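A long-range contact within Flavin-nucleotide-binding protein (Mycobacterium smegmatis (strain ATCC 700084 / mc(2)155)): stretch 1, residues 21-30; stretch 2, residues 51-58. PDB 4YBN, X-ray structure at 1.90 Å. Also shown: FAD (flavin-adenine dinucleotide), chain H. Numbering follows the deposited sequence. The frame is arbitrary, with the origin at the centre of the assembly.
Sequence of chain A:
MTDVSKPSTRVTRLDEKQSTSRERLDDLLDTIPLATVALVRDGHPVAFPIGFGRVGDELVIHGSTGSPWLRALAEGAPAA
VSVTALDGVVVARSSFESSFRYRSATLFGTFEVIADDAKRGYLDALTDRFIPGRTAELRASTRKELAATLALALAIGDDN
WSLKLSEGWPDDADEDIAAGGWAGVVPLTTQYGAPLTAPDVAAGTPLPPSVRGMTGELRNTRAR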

ATOM      1  N   SER A  21      -2.674  15.819 -13.557  1.00 32.72           N
ATOM      2  CA  SER A  21      -2.480  16.898 -12.633  1.00 30.22           C
ATOM      3  C   SER A  21      -1.355  16.606 -11.590  1.00 35.35           C
ATOM      4  O   SER A  21      -1.471  15.690 -10.752  1.00 26.99           O
ATOM      5  N   ARG A  22      -0.309  17.436 -11.636  1.00 31.49           N
ATOM      6  CA  ARG A  22       0.766  17.399 -10.667  1.00 31.52           C
ATOM      7  C   ARG A  22       0.250  17.743  -9.290  1.00 31.18           C
ATOM      8  O   ARG A  22       0.759  17.273  -8.254  1.00 30.13           O
ATOM      9  N   GLU A  23      -0.741  18.614  -9.241  1.00 30.69           N
ATOM     10  CA  GLU A  23      -1.307  18.953  -7.971  1.00 30.09           C
ATOM     11  C   GLU A  23      -1.979  17.758  -7.300  1.00 26.83           C
ATOM     12  O   GLU A  23      -1.892  17.585  -6.086  1.00 24.51           O
ATOM     13  N   ARG A  24      -2.652  16.946  -8.079  1.00 29.20           N
ATOM     14  CA  ARG A  24      -3.269  15.711  -7.543  1.00 30.83           C
ATOM     15  C   ARG A  24      -2.218  14.715  -7.132  1.00 26.69           C
ATOM     16  O   ARG A  24      -2.378  14.017  -6.151  1.00 23.72           O
ATOM     17  N   LEU A  25      -1.152  14.641  -7.911  1.00 25.14           N
ATOM     18  CA  LEU A  25      -0.006  13.860  -7.510  1.00 24.02           C
ATOM     19  C   LEU A  25       0.574  14.229  -6.163  1.00 22.86           C
ATOM     20  O   LEU A  25       0.743  13.360  -5.297  1.00 22.96           O
ATOM     21  N   ASP A  26       0.824  15.510  -5.936  1.00 24.72           N
ATOM     22  CA  ASP A  26       1.319  15.955  -4.659  1.00 24.89           C
ATOM     23  C   ASP A  26       0.381  15.667  -3.524  1.00 26.52           C
ATOM     24  O   ASP A  26       0.807  15.318  -2.411  1.00 24.50           O
ATOM     25  N   ASP A  27      -0.895  15.830  -3.758  1.00 25.45           N
ATOM     26  CA  ASP A  27      -1.864  15.530  -2.759  1.00 26.77           C
ATOM     27  C   ASP A  27      -1.795  14.048  -2.327  1.00 25.57           C
ATOM     28  O   ASP A  27      -1.761  13.734  -1.140  1.00 23.07           O
ATOM     29  N   LEU A  28      -1.661  13.156  -3.288  1.00 23.65           N
ATOM     30  CA  LEU A  28      -1.485  11.755  -2.929  1.00 22.91           C
ATOM     31  C   LEU A  28      -0.220  11.529  -2.207  1.00 20.52           C
ATOM     32  O   LEU A  28      -0.216  10.943  -1.121  1.00 20.90           O
ATOM     33  N   LEU A  29       0.887  12.086  -2.716  1.00 20.32           N
ATOM     34  CA  LEU A  29       2.183  11.892  -2.070  1.00 18.46           C
ATOM     35  C   LEU A  29       2.288  12.550  -0.702  1.00 23.33           C
ATOM     36  O   LEU A  29       3.060  12.148   0.162  1.00 22.55           O
ATOM     37  N   ASP A  30       1.476  13.570  -0.460  1.00 21.55           N
ATOM     38  CA  ASP A  30       1.439  14.166   0.824  1.00 24.87           C
ATOM     39  C   ASP A  30       0.421  13.546   1.746  1.00 25.51           C
ATOM     40  O   ASP A  30       0.191  14.081   2.821  1.00 30.43           O
ATOM     41  N   GLY A  51       9.082   3.930   4.097  1.00 19.12           N
ATOM     42  CA  GLY A  51       8.515   5.302   4.223  1.00 19.20           C
ATOM     43  C   GLY A  51       9.135   6.345   3.304  1.00 18.79           C
ATOM     44  O   GLY A  51      10.314   6.303   2.999  1.00 19.29           O
ATOM     45  N   PHE A  52       8.355   7.279   2.802  1.00 18.19           N
ATOM     46  CA  PHE A  52       8.955   8.306   1.972  1.00 17.51           C
ATOM     47  C   PHE A  52       8.304   9.643   2.373  1.00 18.33           C
ATOM     48  O   PHE A  52       7.181   9.681   2.938  1.00 17.18           O
ATOM     49  N   GLY A  53       8.957  10.741   2.051  1.00 17.66           N
ATOM     50  CA  GLY A  53       8.318  12.053   2.114  1.00 19.70           C
ATOM     51  C   GLY A  53       8.615  12.835   0.841  1.00 19.26           C
ATOM     52  O   GLY A  53       9.684  12.660   0.242  1.00 21.14           O
ATOM     53  N   ARG A  54       7.659  13.598   0.352  1.00 16.13           N
ATOM     54  CA  ARG A  54       7.878  14.489  -0.740  1.00 18.45           C
ATOM     55  C   ARG A  54       8.485  15.768  -0.165  1.00 20.25           C
ATOM     56  O   ARG A  54       7.843  16.442   0.685  1.00 22.01           O
ATOM     57  N   VAL A  55       9.697  16.092  -0.599  1.00 21.21           N
ATOM     58  CA  VAL A  55      10.383  17.338  -0.199  1.00 22.51           C
ATOM     59  C   VAL A  55      10.498  18.122  -1.432  1.00 20.45           C
ATOM     60  O   VAL A  55      11.391  17.931  -2.193  1.00 22.28           O
ATOM     61  N   GLY A  56       9.501  18.947  -1.641  1.00 22.09           N
ATOM     62  CA  GLY A  56       9.385  19.698  -2.873  1.00 22.56           C
ATOM     63  C   GLY A  56       9.148  18.847  -4.101  1.00 22.34           C
ATOM     64  O   GLY A  56       8.119  18.187  -4.185  1.00 25.67           O
ATOM     65  N   ASP A  57      10.116  18.797  -4.983  1.00 22.29           N
ATOM     66  CA  ASP A  57      10.042  18.022  -6.182  1.00 25.69           C
ATOM     67  C   ASP A  57      10.951  16.799  -6.103  1.00 21.44           C
ATOM     68  O   ASP A  57      11.365  16.252  -7.107  1.00 24.50           O
ATOM     69  N   GLU A  58      11.242  16.361  -4.913  1.00 20.16           N
ATOM     70  CA  GLU A  58      11.932  15.101  -4.732  1.00 21.95           C
ATOM     71  C   GLU A  58      11.126  14.169  -3.800  1.00 21.97           C
ATOM     72  O   GLU A  58      10.570  14.628  -2.801  1.00 20.89           O
TER

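Which side chain does most to join the helix to the strand? R54 does, with 111 Å² covered by the helical stretch. Its CA-to-CB bond points toward the helix, and chi1 and chi2 are both t before chi3 turns to p, which brings the guanidinium to D26 and D30. D30, chi1 m, grips it with both carboxylate oxygens, OD2 near the guanidinium plane: R54 NH2 donates to D30 OD2 at 2.8 Å, almost straight, and R54 NE to D30 OD1 at 3.1 Å. D26 OD1 lies over one face instead, 3.5 Å from R54 NE, so that this salt bridge rests on charge alone.

How can R22 sit so near another arginine? Its NH1 is 4.2 Å from R54 NH1, but acids lie close to both: D26 OD1 is a salt-bridge partner of each. R22's CA-to-CB bond points sideways, with chi1 t and chi2 p, but its end comes nearer to D57. There R22 NH1 donates to D57 OD1 at 2.7 Å in a salt bridge, while R22 NE holds D26 OD1 at 2.9 Å within the helix.

Where is the apolar part of the contact? The CA-to-CB bonds of L29 (chi1 m, chi2 t) and F52 (chi1 p) point toward the other stretch, and L29 CD2 meets F52 CZ at 4.0 Å. L29 CD1 also lies 4.2 Å from R54 CD, so the leucine packs against the arginine's aliphatic portion as well.

What do the waters add? Water 2 links the backbones, accepting from R54 N at 2.9 Å and lying 3.0 Å from L29 O. Water 3 lies 2.6 Å from D30 OD1 and 2.8 Å from R54 O, beside the main salt bridge. Water 1 donates to D57 OD1 at 2.5 Å. The flavin stays apart from this packing, its N5 lying 2.9 Å from G51 N.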

ATOM      1  CB  SER A  21      -3.761  17.213 -11.924  1.00 29.02           C
ATOM      2  OG  SER A  21      -3.518  18.133 -10.859  1.00 30.92           O
ATOM      3  CB  ARG A  22       1.863  18.391 -11.102  1.00 34.32           C
ATOM      4  CG  ARG A  22       2.994  18.541 -10.115  1.00 33.41           C
ATOM      5  CD  ARG A  22       3.766  17.246  -9.881  1.00 34.77           C
ATOM      6  NE  ARG A  22       4.488  17.366  -8.610  1.00 35.43           N
ATOM      7  CZ  ARG A  22       5.739  17.850  -8.487  1.00 36.58           C
ATOM      8  NH1 ARG A  22       6.258  17.989  -7.263  1.00 30.41           N
ATOM      9  NH2 ARG A  22       6.475  18.152  -9.580  1.00 30.83           N
ATOM     10  CB  GLU A  23      -2.247  20.126  -8.136  1.00 36.27           C
ATOM     11  CG  GLU A  23      -2.820  20.690  -6.869  1.00 44.82           C
ATOM     12  CD  GLU A  23      -3.941  21.688  -7.177  1.00 58.84           C
ATOM     13  OE1 GLU A  23      -3.991  22.155  -8.337  1.00 65.26           O
ATOM     14  OE2 GLU A  23      -4.802  21.973  -6.301  1.00 65.47           O
ATOM     15  CB  ARG A  24      -4.187  15.066  -8.585  1.00 34.87           C
ATOM     16  CG  ARG A  24      -5.416  15.936  -8.916  1.00 42.39           C
ATOM     17  CD  ARG A  24      -6.526  15.119  -9.602  1.00 46.42           C
ATOM     18  NE  ARG A  24      -7.729  15.922  -9.822  1.00 51.03           N
ATOM     19  CZ  ARG A  24      -8.803  15.968  -9.020  1.00 58.17           C
ATOM     20  NH1 ARG A  24      -8.869  15.222  -7.918  1.00 58.87           N
ATOM     21  NH2 ARG A  24      -9.837  16.764  -9.338  1.00 55.82           N
ATOM     22  CB  LEU A  25       1.052  13.859  -8.573  1.00 25.28           C
ATOM     23  CG  LEU A  25       2.315  13.106  -8.148  1.00 24.84           C
ATOM     24  CD1 LEU A  25       2.087  11.604  -8.179  1.00 26.31           C
ATOM     25  CD2 LEU A  25       3.484  13.510  -9.000  1.00 26.92           C
ATOM     26  CB  ASP A  26       1.640  17.495  -4.698  1.00 28.96           C
ATOM     27  CG  ASP A  26       2.818  17.800  -5.573  1.00 30.07           C
ATOM     28  OD1 ASP A  26       3.510  16.860  -5.952  1.00 29.87           O
ATOM     29  OD2 ASP A  26       3.076  18.992  -5.888  1.00 39.49           O
ATOM     30  CB  ASP A  27      -3.278  15.856  -3.261  1.00 27.35           C
ATOM     31  CG  ASP A  27      -4.303  15.685  -2.168  1.00 34.33           C
ATOM     32  OD1 ASP A  27      -4.255  16.475  -1.198  1.00 36.54           O
ATOM     33  OD2 ASP A  27      -5.142  14.743  -2.249  1.00 33.45           O
ATOM     34  CB  LEU A  28      -1.509  10.905  -4.171  1.00 22.39           C
ATOM     35  CG  LEU A  28      -1.293   9.405  -3.944  1.00 22.52           C
ATOM     36  CD1 LEU A  28      -2.344   8.851  -3.047  1.00 24.94           C
ATOM     37  CD2 LEU A  28      -1.249   8.692  -5.245  1.00 23.95           C
ATOM     38  CB  LEU A  29       3.293  12.419  -2.976  1.00 21.12           C
ATOM     39  CG  LEU A  29       3.478  11.768  -4.328  1.00 20.80           C
ATOM     40  CD1 LEU A  29       4.576  12.376  -5.120  1.00 22.97           C
ATOM     41  CD2 LEU A  29       3.681  10.256  -4.203  1.00 21.51           C
ATOM     42  CB  ASP A  30       1.036  15.628   0.664  1.00 25.88           C
ATOM     43  CG  ASP A  30       2.140  16.439  -0.021  1.00 30.93           C
ATOM     44  OD1 ASP A  30       3.296  15.940  -0.042  1.00 30.81           O
ATOM     45  OD2 ASP A  30       1.826  17.531  -0.538  1.00 28.23           O
ATOM     46  CB  PHE A  52       8.725   8.031   0.509  1.00 17.33           C
ATOM     47  CG  PHE A  52       7.363   8.394   0.069  1.00 18.45           C
ATOM     48  CD1 PHE A  52       6.276   7.494   0.259  1.00 18.37           C
ATOM     49  CD2 PHE A  52       7.085   9.658  -0.457  1.00 17.08           C
ATOM     50  CE1 PHE A  52       4.970   7.849  -0.028  1.00 18.00           C
ATOM     51  CE2 PHE A  52       5.792  10.011  -0.753  1.00 18.32           C
ATOM     52  CZ  PHE A  52       4.709   9.134  -0.516  1.00 18.13           C
ATOM     53  CB  ARG A  54       6.581  14.831  -1.459  1.00 19.31           C
ATOM     54  CG  ARG A  54       6.842  15.651  -2.712  1.00 19.14           C
ATOM     55  CD  ARG A  54       5.588  16.116  -3.446  1.00 21.44           C
ATOM     56  NE  ARG A  54       4.642  16.922  -2.646  1.00 23.02           N
ATOM     57  CZ  ARG A  54       4.725  18.253  -2.537  1.00 26.82           C
ATOM     58  NH1 ARG A  54       5.628  18.920  -3.210  1.00 27.76           N
ATOM     59  NH2 ARG A  54       3.847  18.933  -1.838  1.00 26.95           N
ATOM     60  CB  VAL A  55      11.700  17.056   0.467  1.00 23.90           C
ATOM     61  CG1 VAL A  55      12.445  18.334   0.900  1.00 26.62           C
ATOM     62  CG2 VAL A  55      11.438  16.168   1.678  1.00 24.40           C
ATOM     63  CB  ASP A  57      10.385  18.860  -7.400  1.00 28.82           C
ATOM     64  CG  ASP A  57       9.404  19.997  -7.617  1.00 35.17           C
ATOM     65  OD1 ASP A  57       8.173  19.835  -7.483  1.00 30.84           O
ATOM     66  OD2 ASP A  57       9.876  21.089  -7.926  1.00 34.03           O
ATOM     67  CB  GLU A  58      13.296  15.348  -4.182  1.00 24.57           C
ATOM     68  CG  GLU A  58      14.299  15.638  -5.287  1.00 30.84           C
ATOM     69  CD  GLU A  58      15.589  16.135  -4.749  1.00 35.14           C
ATOM     70  OE1 GLU A  58      15.517  16.998  -3.819  1.00 35.23           O
ATOM     71  OE2 GLU A  58      16.655  15.637  -5.202  1.00 35.33           O
TER
HETATM   72  PA  FAD H 302      17.388  -7.387   2.024  0.54 54.03           P
HETATM   73  O1A FAD H 302      18.525  -8.082   2.734  0.54 53.93           O
HETATM   74  O2A FAD H 302      17.711  -6.426   0.904  0.54 56.03           O
HETATM   75  O5B FAD H 302      16.375  -8.496   1.396  0.54 49.38           O
HETATM   76  C5B FAD H 302      16.478  -9.903   1.608  0.54 47.78           C
HETATM   77  C4B FAD H 302      15.085 -10.541   1.611  0.54 50.12           C
HETATM   78  O4B FAD H 302      14.454 -10.407   2.903  0.54 52.47           O
HETATM   79  C3B FAD H 302      14.074  -9.904   0.650  0.54 48.61           C
HETATM   80  O3B FAD H 302      14.154 -10.250  -0.741  0.54 46.99           O
HETATM   81  C2B FAD H 302      12.759 -10.339   1.227  0.54 46.76           C
HETATM   82  O2B FAD H 302      12.486 -11.611   0.667  0.54 47.64           O
HETATM   83  C1B FAD H 302      13.032 -10.335   2.747  0.54 49.20           C
HETATM   84  N9A FAD H 302      12.462  -9.052   3.269  0.54 49.46           N
HETATM   85  C8A FAD H 302      13.184  -7.961   3.606  0.54 52.07           C
HETATM   86  N7A FAD H 302      12.371  -6.940   4.008  0.54 54.15           N
HETATM   87  C5A FAD H 302      11.099  -7.375   3.920  0.54 47.66           C
HETATM   88  C6A FAD H 302       9.772  -6.791   4.198  0.54 38.84           C
HETATM   89  N6A FAD H 302       9.709  -5.513   4.659  0.54 33.59           N
HETATM   90  N1A FAD H 302       8.692  -7.613   3.984  0.54 43.93           N
HETATM   91  C2A FAD H 302       8.778  -8.902   3.563  0.54 31.28           C
HETATM   92  N3A FAD H 302       9.953  -9.459   3.290  0.54 44.66           N
HETATM   93  C4A FAD H 302      11.146  -8.775   3.438  0.54 48.82           C
HETATM   94  N1  FAD H 302      13.321   0.608   5.983  0.54 44.14           N
HETATM   95  C2  FAD H 302      14.146   1.690   6.065  0.54 41.42           C
HETATM   96  O2  FAD H 302      15.370   1.420   5.979  0.54 44.12           O
HETATM   97  N3  FAD H 302      13.692   2.972   6.255  0.54 34.70           N
HETATM   98  C4  FAD H 302      12.362   3.247   6.312  0.54 40.35           C
HETATM   99  O4  FAD H 302      11.858   4.380   6.453  0.54 39.68           O
HETATM  100  C4X FAD H 302      11.404   2.112   6.220  0.54 43.19           C
HETATM  101  N5  FAD H 302      10.072   2.324   6.304  0.54 41.76           N
HETATM  102  C5X FAD H 302       9.202   1.278   6.225  0.54 45.07           C
HETATM  103  C6  FAD H 302       7.828   1.508   6.285  0.54 47.32           C
HETATM  104  C7  FAD H 302       6.922   0.465   6.189  0.54 46.96           C
HETATM  105  C7M FAD H 302       5.444   0.754   6.276  0.54 49.47           C
HETATM  106  C8  FAD H 302       7.428  -0.914   6.028  0.54 45.23           C
HETATM  107  C8M FAD H 302       6.509  -2.092   5.883  0.54 48.41           C
HETATM  108  C9  FAD H 302       8.777  -1.150   5.951  0.54 43.98           C
HETATM  109  C9A FAD H 302       9.696  -0.111   6.041  0.54 44.72           C
HETATM  110  N10 FAD H 302      11.088  -0.354   5.937  0.54 46.45           N
HETATM  111  C10 FAD H 302      11.972   0.745   6.053  0.54 43.73           C
HETATM  112  C1' FAD H 302      11.604  -1.731   5.818  0.54 45.62           C
HETATM  113  C2' FAD H 302      12.092  -2.220   4.477  0.54 44.95           C
HETATM  114  O2' FAD H 302      11.074  -3.038   3.891  0.54 30.43           O
HETATM  115  C3' FAD H 302      13.366  -3.076   4.715  0.54 48.52           C
HETATM  116  O3' FAD H 302      13.099  -4.118   5.709  0.54 44.95           O
HETATM  117  C4' FAD H 302      14.661  -2.268   5.007  0.54 47.69           C
HETATM  118  O4' FAD H 302      14.957  -1.319   3.956  0.54 43.18           O
HETATM  119  C5' FAD H 302      15.886  -3.181   5.147  0.54 50.42           C
HETATM  120  O5' FAD H 302      15.889  -4.175   4.104  0.54 53.68           O
HETATM  121  P   FAD H 302      17.101  -5.231   3.877  0.54 58.55           P
HETATM  122  O1P FAD H 302      17.565  -5.711   5.233  0.54 53.23           O
HETATM  123  O2P FAD H 302      18.054  -4.527   2.916  0.54 54.87           O
HETATM  124  O3P FAD H 302      16.498  -6.555   3.123  0.54 55.23           O
HETATM  125  O   HOH W   1       5.868  20.570  -6.905  1.00 54.44           O
HETATM  126  O   HOH W   2       5.036  13.891   1.624  1.00 24.88           O
HETATM  127  O   HOH W   3       5.224  17.322   1.014  1.00 29.19           O